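Local coordinates for cytolethal distending toxin protein C (Haemophilus ducreyi, PDB 1SR4) that forms a bacterial genotoxin together with subunits A and B, and probably binds carbohydrate through its ricin-like beta-trefoil fold, at residues F114-H119 with L124-C129; N96-N101 with L106-L111; A78-G83 with C87-H92; L65-V70 with A74-F79; L59-T64 with S132-T137. All coordinates share one frame; numbering follows the deposited sequence.

Contact 1 of 5, residues F114-H119 with L124-C129; sequences FCITSH and LKLEPC
Leu124 lies across from Ser118 where segments 114-119 and 124-129 pair as an antiparallel beta hairpin of the beta-trefoil fold. Its CB leaves the partner strand. With CG anti to the backbone N (chi1 -169°), the side chain turns back, and Leu124 CD1 meets Ile116 CG2 at 3.8 Å. Phe77 and Trp144 also pack on this leucine.

Lys125 pairs through its backbone. Thr117 N donates to Lys125 O at 2.8 Å, and Lys125 N returns a bond to Thr117 O. The lysine chain then runs away from the hairpin.

Leu126 sits opposite Ile116 in a non-hydrogen-bonded pair. Here the side chains also meet: Leu126 CD1 is 3.6 Å from Ile116 CG1. Leu126 CG rests on Phe114 CB.

Glu127 repeats the double backbone bond, now with Cys115. Its side chain lies on the same face as Thr117 and crosses it at about a right angle. Thr117 OG1 donates to Glu127 OE2 at 2.5 Å, a very short bond whose exact length is doubtful. The same oxygen lies near the ring plane of His119, at the edge, 3.5 Å from His119 CE1. Ring and carboxylate planes are 47° apart.

Pro128 follows with a CH-pi contact. Its CG stands over one face of the Phe114 ring, 4.0 Å from the centroid.

Cys129 closes the open end of the hairpin covalently. Cys129 SG and Cys115 SG are 2.0 Å apart, and the disulfide torsion is 84°.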
# COMPACT_ATOMS: atom_id res chain seq x y z
N PHE C 114 -24.83 -3.43 11.07
CA PHE C 114 -25.37 -4.01 9.84
C PHE C 114 -24.32 -3.79 8.74
O PHE C 114 -23.43 -2.96 8.90
CB PHE C 114 -26.65 -3.29 9.40
CG PHE C 114 -27.89 -3.66 10.20
CD1 PHE C 114 -27.81 -4.42 11.35
CD2 PHE C 114 -29.13 -3.21 9.78
CE1 PHE C 114 -28.95 -4.72 12.09
CE2 PHE C 114 -30.28 -3.49 10.52
CZ PHE C 114 -30.19 -4.25 11.67
N CYS C 115 -24.44 -4.52 7.63
CA CYS C 115 -23.49 -4.42 6.51
C CYS C 115 -24.08 -3.65 5.32
O CYS C 115 -25.25 -3.79 5.00
CB CYS C 115 -23.11 -5.81 6.00
SG CYS C 115 -22.09 -6.88 7.07
N ILE C 116 -23.25 -2.86 4.65
CA ILE C 116 -23.70 -2.13 3.47
C ILE C 116 -23.51 -3.09 2.29
O ILE C 116 -22.42 -3.63 2.09
CB ILE C 116 -22.83 -0.87 3.20
CG1 ILE C 116 -22.99 0.11 4.36
CG2 ILE C 116 -23.22 -0.24 1.86
CD1 ILE C 116 -22.24 1.44 4.14
N THR C 117 -24.56 -3.29 1.51
CA THR C 117 -24.46 -4.20 0.37
C THR C 117 -25.02 -3.54 -0.89
O THR C 117 -25.76 -2.56 -0.82
CB THR C 117 -25.28 -5.49 0.60
OG1 THR C 117 -26.67 -5.15 0.76
CG2 THR C 117 -24.79 -6.23 1.83
N SER C 118 -24.63 -4.08 -2.04
CA SER C 118 -25.14 -3.59 -3.32
C SER C 118 -25.20 -4.82 -4.23
O SER C 118 -24.16 -5.31 -4.67
CB SER C 118 -24.22 -2.54 -3.92
OG SER C 118 -24.78 -2.05 -5.13
N HIS C 119 -26.41 -5.30 -4.51
CA HIS C 119 -26.62 -6.49 -5.34
C HIS C 119 -26.96 -6.19 -6.79
O HIS C 119 -27.13 -7.11 -7.60
CB HIS C 119 -27.78 -7.32 -4.78
CG HIS C 119 -27.46 -8.05 -3.52
ND1 HIS C 119 -27.60 -7.48 -2.27
CD2 HIS C 119 -27.01 -9.31 -3.31
CE1 HIS C 119 -27.26 -8.35 -1.34
NE2 HIS C 119 -26.90 -9.47 -1.95
N LEU C 124 -28.48 0.05 -2.96
CA LEU C 124 -27.58 0.29 -1.86
C LEU C 124 -28.38 0.22 -0.57
O LEU C 124 -29.24 1.05 -0.33
CB LEU C 124 -26.93 1.67 -1.99
CG LEU C 124 -25.76 1.99 -1.05
CD1 LEU C 124 -24.59 1.07 -1.39
CD2 LEU C 124 -25.33 3.44 -1.21
N LYS C 125 -28.09 -0.78 0.25
CA LYS C 125 -28.82 -0.90 1.50
C LYS C 125 -27.94 -1.35 2.64
O LYS C 125 -26.81 -1.81 2.43
CB LYS C 125 -30.01 -1.84 1.34
CG LYS C 125 -29.73 -3.07 0.52
CD LYS C 125 -31.04 -3.72 0.06
CE LYS C 125 -31.87 -2.75 -0.79
NZ LYS C 125 -33.15 -3.35 -1.27
N LEU C 126 -28.48 -1.19 3.84
CA LEU C 126 -27.81 -1.55 5.08
C LEU C 126 -28.62 -2.69 5.66
O LEU C 126 -29.73 -2.48 6.17
CB LEU C 126 -27.82 -0.34 6.00
CG LEU C 126 -26.99 -0.30 7.27
CD1 LEU C 126 -25.51 -0.36 6.95
CD2 LEU C 126 -27.32 0.99 8.01
N GLU C 127 -28.09 -3.91 5.58
CA GLU C 127 -28.83 -5.07 6.07
C GLU C 127 -28.13 -5.91 7.12
O GLU C 127 -26.90 -5.92 7.22
CB GLU C 127 -29.19 -5.98 4.89
CG GLU C 127 -28.01 -6.42 4.05
CD GLU C 127 -28.41 -7.31 2.87
OE1 GLU C 127 -28.99 -8.40 3.10
OE2 GLU C 127 -28.15 -6.92 1.71
N PRO C 128 -28.91 -6.65 7.92
CA PRO C 128 -28.35 -7.50 8.97
C PRO C 128 -27.39 -8.50 8.34
O PRO C 128 -27.66 -9.05 7.28
CB PRO C 128 -29.59 -8.21 9.54
CG PRO C 128 -30.70 -7.25 9.26
CD PRO C 128 -30.38 -6.76 7.88
N CYS C 129 -26.25 -8.73 8.98
CA CYS C 129 -25.32 -9.70 8.45
C CYS C 129 -24.79 -10.60 9.55
O CYS C 129 -23.64 -11.02 9.51
CB CYS C 129 -24.16 -9.00 7.70
SG CYS C 129 -23.38 -7.55 8.51

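Contact 2 of 5, residues N96-N101 with L106-L111; sequences NLIPTN and LIKDAL
Ile98 and Leu106 form the tight end of the pairing between strands 96-99 and 106-109. Their CB atoms approach to 3.7 Å. Both backbone bonds are present: Ile98 N donates to Leu106 O at 3.0 Å, and Leu106 N donates to Ile98 O. Leu106 CD1 meets Thr100 CG2 at 3.8 Å, and these two side chains cross at about a right angle.

On the other face, Leu97 and Ile107 lie side by side, pointing the same way. Their contact is lighter, with Leu97 CD2 4.1 Å from Ile107 CG1.

Asn96 and Lys108 make the second hydrogen-bonded pair. The bond from Asn96 N to Lys108 O is short, 2.6 Å, and bent, with 133° at the hydrogen. Beyond this pair direct side-chain contact between the segments ends, and one water bridges them. Water 1 accepts from Asn96 ND2 at 3.0 Å and donates to Asp109 O at 2.9 Å. Asn96 holds CG anti to the backbone N (chi1 -178°), which goes with ND2 reaching both this water and Arg60 O. The backbones stay paired further on, through Ala110 and Val94.

At the far end Thr100 still touches Leu106, but Asn101 turns to another chain. It bonds to Pro54, Ser58 and Thr203 of the subunit A chain. The pairing is a two-stranded antiparallel hairpin, part of the larger sheet of the beta-trefoil fold.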
# COMPACT_ATOMS: atom_id res chain seq x y z
N ASN C 96 -17.88 1.46 9.52
CA ASN C 96 -16.84 0.59 10.05
C ASN C 96 -16.16 -0.28 8.99
O ASN C 96 -16.79 -1.18 8.44
CB ASN C 96 -17.56 -0.26 11.11
CG ASN C 96 -16.67 -1.21 11.86
OD1 ASN C 96 -15.44 -1.14 11.79
ND2 ASN C 96 -17.29 -2.12 12.60
N LEU C 97 -14.88 -0.03 8.72
CA LEU C 97 -14.12 -0.78 7.72
C LEU C 97 -13.61 -2.11 8.27
O LEU C 97 -12.88 -2.15 9.25
CB LEU C 97 -12.93 0.03 7.20
CG LEU C 97 -13.19 1.45 6.65
CD1 LEU C 97 -11.90 2.04 6.04
CD2 LEU C 97 -14.30 1.41 5.60
N ILE C 98 -13.98 -3.19 7.60
CA ILE C 98 -13.60 -4.56 7.96
C ILE C 98 -12.66 -5.06 6.85
O ILE C 98 -13.09 -5.23 5.71
CB ILE C 98 -14.85 -5.50 7.99
CG1 ILE C 98 -15.87 -5.03 9.03
CG2 ILE C 98 -14.42 -6.96 8.21
CD1 ILE C 98 -15.33 -4.86 10.47
N PRO C 99 -11.38 -5.30 7.16
CA PRO C 99 -10.44 -5.79 6.14
C PRO C 99 -10.72 -7.25 5.79
O PRO C 99 -11.34 -7.99 6.56
CB PRO C 99 -9.07 -5.60 6.80
CG PRO C 99 -9.35 -5.85 8.25
CD PRO C 99 -10.72 -5.16 8.48
N THR C 100 -10.25 -7.67 4.61
CA THR C 100 -10.43 -9.04 4.13
C THR C 100 -9.13 -9.58 3.55
O THR C 100 -8.15 -8.83 3.41
CB THR C 100 -11.47 -9.11 2.99
OG1 THR C 100 -10.93 -8.50 1.82
CG2 THR C 100 -12.75 -8.41 3.39
N ASN C 101 -9.12 -10.86 3.18
CA ASN C 101 -7.92 -11.45 2.60
C ASN C 101 -7.69 -11.04 1.15
O ASN C 101 -6.71 -11.47 0.54
CB ASN C 101 -7.95 -13.00 2.70
CG ASN C 101 -9.13 -13.64 1.97
OD1 ASN C 101 -10.10 -12.98 1.59
ND2 ASN C 101 -9.05 -14.97 1.78
N LEU C 106 -15.46 -4.86 3.81
CA LEU C 106 -16.87 -5.02 4.12
C LEU C 106 -17.06 -3.70 4.86
O LEU C 106 -16.11 -3.17 5.45
CB LEU C 106 -17.12 -6.18 5.09
CG LEU C 106 -17.64 -7.48 4.50
CD1 LEU C 106 -16.55 -8.10 3.66
CD2 LEU C 106 -18.08 -8.44 5.62
N ILE C 107 -18.26 -3.13 4.83
CA ILE C 107 -18.48 -1.89 5.55
C ILE C 107 -19.74 -1.99 6.39
O ILE C 107 -20.82 -2.28 5.86
CB ILE C 107 -18.64 -0.67 4.61
CG1 ILE C 107 -17.40 -0.52 3.72
CG2 ILE C 107 -18.84 0.60 5.45
CD1 ILE C 107 -17.49 0.63 2.71
N LYS C 108 -19.61 -1.78 7.70
CA LYS C 108 -20.78 -1.83 8.56
C LYS C 108 -21.06 -0.45 9.12
O LYS C 108 -20.19 0.43 9.08
CB LYS C 108 -20.54 -2.81 9.73
CG LYS C 108 -20.22 -4.22 9.28
CD LYS C 108 -20.65 -5.26 10.31
CE LYS C 108 -19.56 -5.57 11.30
NZ LYS C 108 -19.99 -6.66 12.23
N ASP C 109 -22.29 -0.24 9.59
CA ASP C 109 -22.61 1.04 10.22
C ASP C 109 -22.19 0.81 11.68
O ASP C 109 -22.25 -0.31 12.20
CB ASP C 109 -24.11 1.37 10.11
CG ASP C 109 -25.00 0.41 10.88
OD1 ASP C 109 -24.97 -0.81 10.60
OD2 ASP C 109 -25.74 0.89 11.78
N ALA C 110 -21.72 1.87 12.34
CA ALA C 110 -21.26 1.76 13.71
C ALA C 110 -22.37 1.54 14.71
O ALA C 110 -22.19 0.83 15.69
CB ALA C 110 -20.46 3.01 14.09
N LEU C 111 -23.53 2.13 14.46
CA LEU C 111 -24.65 2.02 15.39
C LEU C 111 -25.30 0.64 15.49
O LEU C 111 -25.46 0.11 16.60
CB LEU C 111 -25.74 3.03 15.04
CG LEU C 111 -26.94 3.00 16.01
CD1 LEU C 111 -26.53 3.63 17.34
CD2 LEU C 111 -28.10 3.77 15.43
O HOH W 1 -20.16 -1.88 13.42

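Contact 3 of 5, residues A78-G83 with C87-H92; sequences AFLGKG and CKDTDH
Leu80 and His92 meet at about a right angle, the leucine branch directed onto the flat of the imidazole. Leu80 CD1 stands over one face of the ring, 3.9 Å from its centroid and 24° off the normal. This is a CH-pi contact. The methyl is shifted toward the CG side, and Leu80 CD1 to His92 CG is the closest pair at 3.6 Å. Chi1 of His92 (-65°) sets the ring beside the backbone N, and chi2 (-74°) turns its face to Leu80. The carboxylate carbon of Asp89 lies at the edge of the ring, in its plane. Asp89 OD2 also approaches Leu80 CD1, at 3.9 Å.

Ala78 makes the second touch. Its methyl points at the helix, with Ala78 CB 3.3 Å from His92 O. The same carbonyl takes a hydrogen from water 2. That water accepts in turn from Phe79 N, at 2.7 Å.

Loop 78-83 connects strands 75-77 and 84-86, a hairpin of the beta-trefoil. The bond from Ala78 N to Gly83 O continues their pairing. Leu80 begins a type II' turn closed by Gly83 N to Leu80 O at 2.8 Å, and Gly81 has the positive phi that suits glycine. Asp89 is the N-cap of the short helix 90-93. Cys87 is tied to Cys76 by a disulfide.

The two segments share no direct hydrogen bond. Two methyl contacts and one bridging water do the joining. Asp89 OD2 faces the CD2 edge of the ring, 4.0 Å from His92 NE2 and not bonded to it, so at most it may mildly favour a protonated ring.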
# COMPACT_ATOMS: atom_id res chain seq x y z
N ALA C 78 -24.47 9.05 4.18
CA ALA C 78 -25.45 8.48 5.12
C ALA C 78 -26.67 7.94 4.36
O ALA C 78 -26.91 8.33 3.22
CB ALA C 78 -25.88 9.55 6.13
N PHE C 79 -27.41 7.03 4.98
CA PHE C 79 -28.63 6.49 4.38
C PHE C 79 -29.77 7.42 4.78
O PHE C 79 -30.73 7.03 5.43
CB PHE C 79 -28.90 5.07 4.88
CG PHE C 79 -27.97 4.03 4.29
CD1 PHE C 79 -28.31 3.35 3.12
CD2 PHE C 79 -26.72 3.79 4.88
CE1 PHE C 79 -27.43 2.45 2.53
CE2 PHE C 79 -25.83 2.89 4.30
CZ PHE C 79 -26.17 2.22 3.12
N LEU C 80 -29.64 8.69 4.41
CA LEU C 80 -30.63 9.70 4.72
C LEU C 80 -30.69 10.68 3.55
O LEU C 80 -29.70 10.85 2.82
CB LEU C 80 -30.23 10.49 5.97
CG LEU C 80 -30.40 9.91 7.36
CD1 LEU C 80 -29.78 10.87 8.35
CD2 LEU C 80 -31.89 9.68 7.67
N GLY C 81 -31.84 11.33 3.40
CA GLY C 81 -32.03 12.30 2.35
C GLY C 81 -31.53 11.83 1.00
O GLY C 81 -31.92 10.77 0.53
N LYS C 82 -30.64 12.60 0.39
CA LYS C 82 -30.12 12.24 -0.91
C LYS C 82 -28.76 11.54 -0.86
O LYS C 82 -28.07 11.49 -1.87
CB LYS C 82 -30.03 13.48 -1.80
CG LYS C 82 -31.32 14.27 -1.91
CD LYS C 82 -32.46 13.41 -2.44
CE LYS C 82 -32.18 12.94 -3.86
NZ LYS C 82 -33.20 11.96 -4.34
N GLY C 83 -28.38 11.02 0.31
CA GLY C 83 -27.11 10.33 0.40
C GLY C 83 -26.09 10.88 1.38
O GLY C 83 -25.04 10.28 1.57
N CYS C 87 -22.13 15.84 9.29
CA CYS C 87 -21.16 14.90 9.84
C CYS C 87 -21.30 14.70 11.34
O CYS C 87 -20.93 13.64 11.87
CB CYS C 87 -19.72 15.32 9.48
SG CYS C 87 -19.29 15.21 7.70
N LYS C 88 -21.88 15.68 12.04
CA LYS C 88 -22.08 15.58 13.48
C LYS C 88 -23.13 14.52 13.88
O LYS C 88 -23.19 14.10 15.04
CB LYS C 88 -22.50 16.93 14.07
CG LYS C 88 -21.35 17.95 14.22
CD LYS C 88 -20.87 18.55 12.89
CE LYS C 88 -19.67 17.78 12.30
NZ LYS C 88 -19.01 18.50 11.16
N ASP C 89 -23.96 14.10 12.93
CA ASP C 89 -24.97 13.06 13.22
C ASP C 89 -24.26 11.72 13.09
O ASP C 89 -24.46 10.97 12.13
CB ASP C 89 -26.14 13.15 12.23
CG ASP C 89 -27.20 12.10 12.48
OD1 ASP C 89 -27.04 11.32 13.44
OD2 ASP C 89 -28.20 12.04 11.72
N THR C 90 -23.41 11.43 14.07
CA THR C 90 -22.60 10.22 14.05
C THR C 90 -23.36 8.90 13.93
O THR C 90 -22.85 7.96 13.31
CB THR C 90 -21.65 10.19 15.28
OG1 THR C 90 -22.41 10.19 16.49
CG2 THR C 90 -20.76 11.41 15.27
N ASP C 91 -24.57 8.82 14.49
CA ASP C 91 -25.36 7.59 14.40
C ASP C 91 -25.63 7.21 12.94
O ASP C 91 -25.78 6.03 12.62
CB ASP C 91 -26.71 7.74 15.11
CG ASP C 91 -26.61 7.61 16.62
OD1 ASP C 91 -25.48 7.49 17.17
OD2 ASP C 91 -27.68 7.63 17.27
N HIS C 92 -25.70 8.20 12.06
CA HIS C 92 -25.95 7.91 10.65
C HIS C 92 -24.75 8.08 9.74
O HIS C 92 -24.81 7.70 8.58
CB HIS C 92 -27.06 8.82 10.11
CG HIS C 92 -28.40 8.57 10.74
ND1 HIS C 92 -29.17 7.47 10.44
CD2 HIS C 92 -29.07 9.27 11.69
CE1 HIS C 92 -30.26 7.49 11.19
NE2 HIS C 92 -30.23 8.57 11.95
O HOH W 2 -26.81 6.30 7.56

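Contact 4 of 5, residues L65-V70 with A74-F79; sequences LVQFKV and AKCFAF
Lys69 and Cys76 bridge their backbones, CA to CA 4.3 Å, while strands 65-69 and 75-77 run at 115° to each other. Only this one bridge forms, and two hydrogen bonds frame it. Phe77 N donates to Phe68 O at 2.8 Å. Val70 N donates to Lys75 O at 2.9 Å, almost straight at 177°. Water 3 adds a third link, accepting from Phe68 N and donating to Phe77 O.

Phe68 and Phe77 pack through their first side-chain carbons, with the two CB atoms 3.9 Å apart. The two rings approach obliquely, and both side chains also meet Phe95. Phe77 further stands edge-to-face with Phe79, and Phe68 packs on Trp46, Leu48 and Leu97.

Cys76 SG sits against two residues of the other strand, 4.0 Å from both Gln67 CB and Lys69 CB. Gln67 NE2 bonds to Thr93 OG1 and Cys87 O, which ties this neighbourhood together.

Val70 and Lys75 lie side by side. Val70 CG2 is 3.9 Å from Lys75 CB and also close to the Lys75 carbonyl. Lys69 extends straight until its last torsion, chi4 -56°. That bend carries Lys69 NZ to Val70 O at 2.8 Å. The ammonium also bonds to Ala73 O and makes a salt bridge with Glu47, so several oxygens hold it.

Strand 64-69 lies between strands 46-50 and 95-99 in the large antiparallel sheet of the beta-trefoil. Strand 75-77 leaves it at a steep angle and pairs with strand 84-86.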
# COMPACT_ATOMS: atom_id res chain seq x y z
N LEU C 65 -13.38 2.60 12.61
CA LEU C 65 -14.49 3.54 12.46
C LEU C 65 -14.09 4.74 11.63
O LEU C 65 -13.05 5.35 11.86
CB LEU C 65 -15.00 3.97 13.85
CG LEU C 65 -15.44 2.80 14.74
CD1 LEU C 65 -16.07 3.35 16.02
CD2 LEU C 65 -16.45 1.91 14.01
N VAL C 66 -14.92 5.07 10.63
CA VAL C 66 -14.64 6.20 9.75
C VAL C 66 -15.91 6.92 9.32
O VAL C 66 -17.03 6.53 9.66
CB VAL C 66 -13.93 5.75 8.43
CG1 VAL C 66 -12.67 4.94 8.73
CG2 VAL C 66 -14.91 4.93 7.56
N GLN C 67 -15.71 7.99 8.57
CA GLN C 67 -16.81 8.74 7.99
C GLN C 67 -16.31 9.03 6.58
O GLN C 67 -15.11 9.12 6.35
CB GLN C 67 -17.06 10.06 8.73
CG GLN C 67 -17.62 9.90 10.14
CD GLN C 67 -17.78 11.25 10.82
OE1 GLN C 67 -16.81 11.99 10.96
NE2 GLN C 67 -19.00 11.57 11.25
N PHE C 68 -17.24 9.15 5.64
CA PHE C 68 -16.89 9.48 4.27
C PHE C 68 -17.40 10.92 4.13
O PHE C 68 -18.61 11.15 4.10
CB PHE C 68 -17.59 8.53 3.30
CG PHE C 68 -17.24 7.08 3.53
CD1 PHE C 68 -15.96 6.60 3.25
CD2 PHE C 68 -18.16 6.21 4.11
CE1 PHE C 68 -15.61 5.28 3.54
CE2 PHE C 68 -17.82 4.89 4.40
CZ PHE C 68 -16.54 4.42 4.11
N LYS C 69 -16.48 11.87 4.05
CA LYS C 69 -16.81 13.29 3.97
C LYS C 69 -16.74 13.90 2.57
O LYS C 69 -15.86 13.59 1.78
CB LYS C 69 -15.88 14.07 4.91
CG LYS C 69 -16.09 15.58 4.94
CD LYS C 69 -14.99 16.25 5.75
CE LYS C 69 -15.01 17.78 5.61
NZ LYS C 69 -14.94 18.19 4.17
N VAL C 70 -17.70 14.77 2.30
CA VAL C 70 -17.79 15.48 1.04
C VAL C 70 -16.66 16.49 0.97
O VAL C 70 -16.32 17.13 1.97
CB VAL C 70 -19.14 16.25 0.92
CG1 VAL C 70 -19.16 17.10 -0.34
CG2 VAL C 70 -20.31 15.25 0.90
N ALA C 74 -19.20 20.20 5.31
CA ALA C 74 -19.33 19.44 6.54
C ALA C 74 -20.46 18.42 6.39
O ALA C 74 -21.33 18.30 7.26
CB ALA C 74 -19.63 20.39 7.71
N LYS C 75 -20.45 17.69 5.28
CA LYS C 75 -21.45 16.67 5.02
C LYS C 75 -20.76 15.33 4.87
O LYS C 75 -19.64 15.24 4.38
CB LYS C 75 -22.23 17.01 3.75
CG LYS C 75 -22.91 18.36 3.80
CD LYS C 75 -23.88 18.45 4.99
CE LYS C 75 -24.50 19.84 5.12
NZ LYS C 75 -25.52 19.86 6.20
N CYS C 76 -21.46 14.27 5.29
CA CYS C 76 -20.92 12.92 5.25
C CYS C 76 -21.93 11.91 4.71
O CYS C 76 -23.14 12.07 4.88
CB CYS C 76 -20.49 12.50 6.67
SG CYS C 76 -18.94 13.23 7.30
N PHE C 77 -21.42 10.88 4.04
CA PHE C 77 -22.27 9.85 3.49
C PHE C 77 -23.22 9.29 4.56
O PHE C 77 -22.81 9.07 5.70
CB PHE C 77 -21.42 8.70 2.93
CG PHE C 77 -22.21 7.48 2.60
CD1 PHE C 77 -22.91 7.40 1.40
CD2 PHE C 77 -22.33 6.44 3.52
CE1 PHE C 77 -23.72 6.29 1.12
CE2 PHE C 77 -23.13 5.33 3.26
CZ PHE C 77 -23.83 5.26 2.06
N ALA C 78 -24.47 9.05 4.18
CA ALA C 78 -25.45 8.48 5.12
C ALA C 78 -26.67 7.94 4.36
O ALA C 78 -26.91 8.33 3.22
CB ALA C 78 -25.88 9.55 6.13
N PHE C 79 -27.41 7.03 4.98
CA PHE C 79 -28.63 6.49 4.38
C PHE C 79 -29.77 7.42 4.78
O PHE C 79 -30.73 7.03 5.43
CB PHE C 79 -28.90 5.07 4.88
CG PHE C 79 -27.97 4.03 4.29
CD1 PHE C 79 -28.31 3.35 3.12
CD2 PHE C 79 -26.72 3.79 4.88
CE1 PHE C 79 -27.43 2.45 2.53
CE2 PHE C 79 -25.83 2.89 4.30
CZ PHE C 79 -26.17 2.22 3.12
O HOH W 3 -20.01 8.88 6.39

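Contact 5 of 5, residues L59-T64 with S132-T137; sequences LRDGGT and SVSGRT
Asp61 offers its carboxylate to Ser132 and Val133, and both oxygens use their syn lone pairs. Ser132 OG donates to Asp61 OD1 at 2.6 Å. Val133 N donates to Asp61 OD2 at 3.0 Å, with 168° at the hydrogen. This two-pronged grip fixes the rotation of the carboxylate. Asp61 CG lies anti to the backbone N (chi1 -164°), which carries the group out to both donors. The methyl Val133 CG2 is also near, 3.3 Å from Asp61 OD2.

More partners complete the first shell. Lys108 NZ forms a salt bridge with Asp61 OD2, which probably favours the charged aspartate. Water 4 donates to Asp61 OD1 at 2.8 Å and also to Ser134 OG.

The next shell shapes both loops. Asp61 takes a positive phi inside a type I' turn from Arg60 to Gly63. Arg60 NH1 donates to Gly63 O at 2.9 Å. On the other side Ser132 OG accepts from Ser134 N at 3.3 Å, an ST turn that holds the hydroxyl. A type II turn from Val133 to Arg136 follows. Arg136 NH1 reaches Ser132 O at 3.1 Å, coming from well above the carbonyl plane.

Asn206 of the subunit A chain bonds to both loops, through Asp61 O and Ser134 OG. Segment 59-64 leads into strand 64-69. Val133 packs on Leu106 and Lys108 of strand 105-109. Thr137 joins an antiparallel ladder with a strand of subunit A, so the sheet runs on across that interface.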
# COMPACT_ATOMS: atom_id res chain seq x y z
N LEU C 59 -19.99 -2.92 19.09
CA LEU C 59 -20.17 -3.63 17.83
C LEU C 59 -19.07 -3.36 16.80
O LEU C 59 -19.24 -3.68 15.62
CB LEU C 59 -21.54 -3.28 17.23
CG LEU C 59 -22.73 -3.55 18.17
CD1 LEU C 59 -24.03 -3.11 17.52
CD2 LEU C 59 -22.77 -5.04 18.50
N ARG C 60 -17.95 -2.79 17.23
CA ARG C 60 -16.88 -2.46 16.30
C ARG C 60 -16.31 -3.70 15.61
O ARG C 60 -15.79 -3.63 14.51
CB ARG C 60 -15.77 -1.66 16.98
CG ARG C 60 -14.65 -1.19 16.03
CD ARG C 60 -13.84 -0.07 16.66
NE ARG C 60 -13.11 -0.51 17.85
CZ ARG C 60 -12.03 -1.28 17.81
NH1 ARG C 60 -11.57 -1.71 16.64
NH2 ARG C 60 -11.40 -1.61 18.94
N ASP C 61 -16.38 -4.84 16.28
CA ASP C 61 -15.95 -6.09 15.66
C ASP C 61 -14.53 -5.97 15.09
O ASP C 61 -14.23 -6.52 14.02
CB ASP C 61 -16.97 -6.41 14.55
CG ASP C 61 -16.91 -7.86 14.06
OD1 ASP C 61 -16.36 -8.72 14.77
OD2 ASP C 61 -17.45 -8.13 12.96
N GLY C 62 -13.66 -5.25 15.80
CA GLY C 62 -12.29 -5.10 15.35
C GLY C 62 -12.03 -4.32 14.07
O GLY C 62 -10.92 -4.35 13.55
N GLY C 63 -13.04 -3.62 13.55
CA GLY C 63 -12.83 -2.84 12.34
C GLY C 63 -12.36 -1.43 12.68
O GLY C 63 -12.04 -1.14 13.84
N THR C 64 -12.32 -0.55 11.68
CA THR C 64 -11.89 0.83 11.87
C THR C 64 -13.05 1.79 11.61
O THR C 64 -13.62 1.80 10.53
CB THR C 64 -10.75 1.19 10.88
OG1 THR C 64 -9.64 0.31 11.10
CG2 THR C 64 -10.32 2.66 11.06
N SER C 132 -20.44 -11.28 14.61
CA SER C 132 -19.12 -10.97 14.09
C SER C 132 -18.89 -11.57 12.70
O SER C 132 -19.26 -12.72 12.43
CB SER C 132 -18.04 -11.50 15.05
OG SER C 132 -16.75 -11.23 14.54
N VAL C 133 -18.29 -10.79 11.81
CA VAL C 133 -18.01 -11.29 10.48
C VAL C 133 -16.63 -11.96 10.39
O VAL C 133 -16.25 -12.45 9.34
CB VAL C 133 -18.08 -10.15 9.42
CG1 VAL C 133 -19.49 -9.59 9.34
CG2 VAL C 133 -17.07 -9.04 9.77
N SER C 134 -15.90 -12.01 11.50
CA SER C 134 -14.55 -12.59 11.47
C SER C 134 -14.47 -13.98 10.87
O SER C 134 -15.18 -14.88 11.30
CB SER C 134 -13.94 -12.67 12.87
OG SER C 134 -13.77 -11.39 13.42
N GLY C 135 -13.59 -14.16 9.89
CA GLY C 135 -13.40 -15.46 9.29
C GLY C 135 -14.51 -15.98 8.40
O GLY C 135 -14.44 -17.11 7.93
N ARG C 136 -15.54 -15.17 8.16
CA ARG C 136 -16.63 -15.60 7.29
C ARG C 136 -16.34 -15.10 5.88
O ARG C 136 -15.61 -14.12 5.68
CB ARG C 136 -17.96 -15.05 7.80
CG ARG C 136 -18.46 -15.72 9.09
CD ARG C 136 -19.57 -14.93 9.77
NE ARG C 136 -20.68 -14.60 8.86
CZ ARG C 136 -21.56 -13.62 9.10
NH1 ARG C 136 -21.45 -12.89 10.20
NH2 ARG C 136 -22.54 -13.38 8.24
N THR C 137 -16.93 -15.78 4.90
CA THR C 137 -16.72 -15.46 3.49
C THR C 137 -17.93 -14.75 2.90
O THR C 137 -19.07 -15.08 3.23
CB THR C 137 -16.45 -16.73 2.71
OG1 THR C 137 -17.56 -17.63 2.88
CG2 THR C 137 -15.19 -17.39 3.24
O HOH W 4 -14.16 -9.69 16.18

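How the contacts relate
Along the chain the order is contact 4, contact 3, contact 2, contact 1. The two segments of contact 5 bracket them all. Contacts 3 and 4 share Ala78 and Phe79, and their centres are about 7 Å apart. Contacts 2 and 5 are equally close, and both reach subunits A and B. Contacts 2 and 4 meet in the large antiparallel sheet, where strands 95-99 and 64-69 are neighbours. Strand 105-109 leads on to strand 115-117, which links contacts 2 and 1. Contacts 3 and 5 are farthest apart, about 22 Å between centres, and do not touch. All lie within one beta-trefoil domain, from the disulfide-bonded hairpin of contact 1 to the interfaces with subunits A and B.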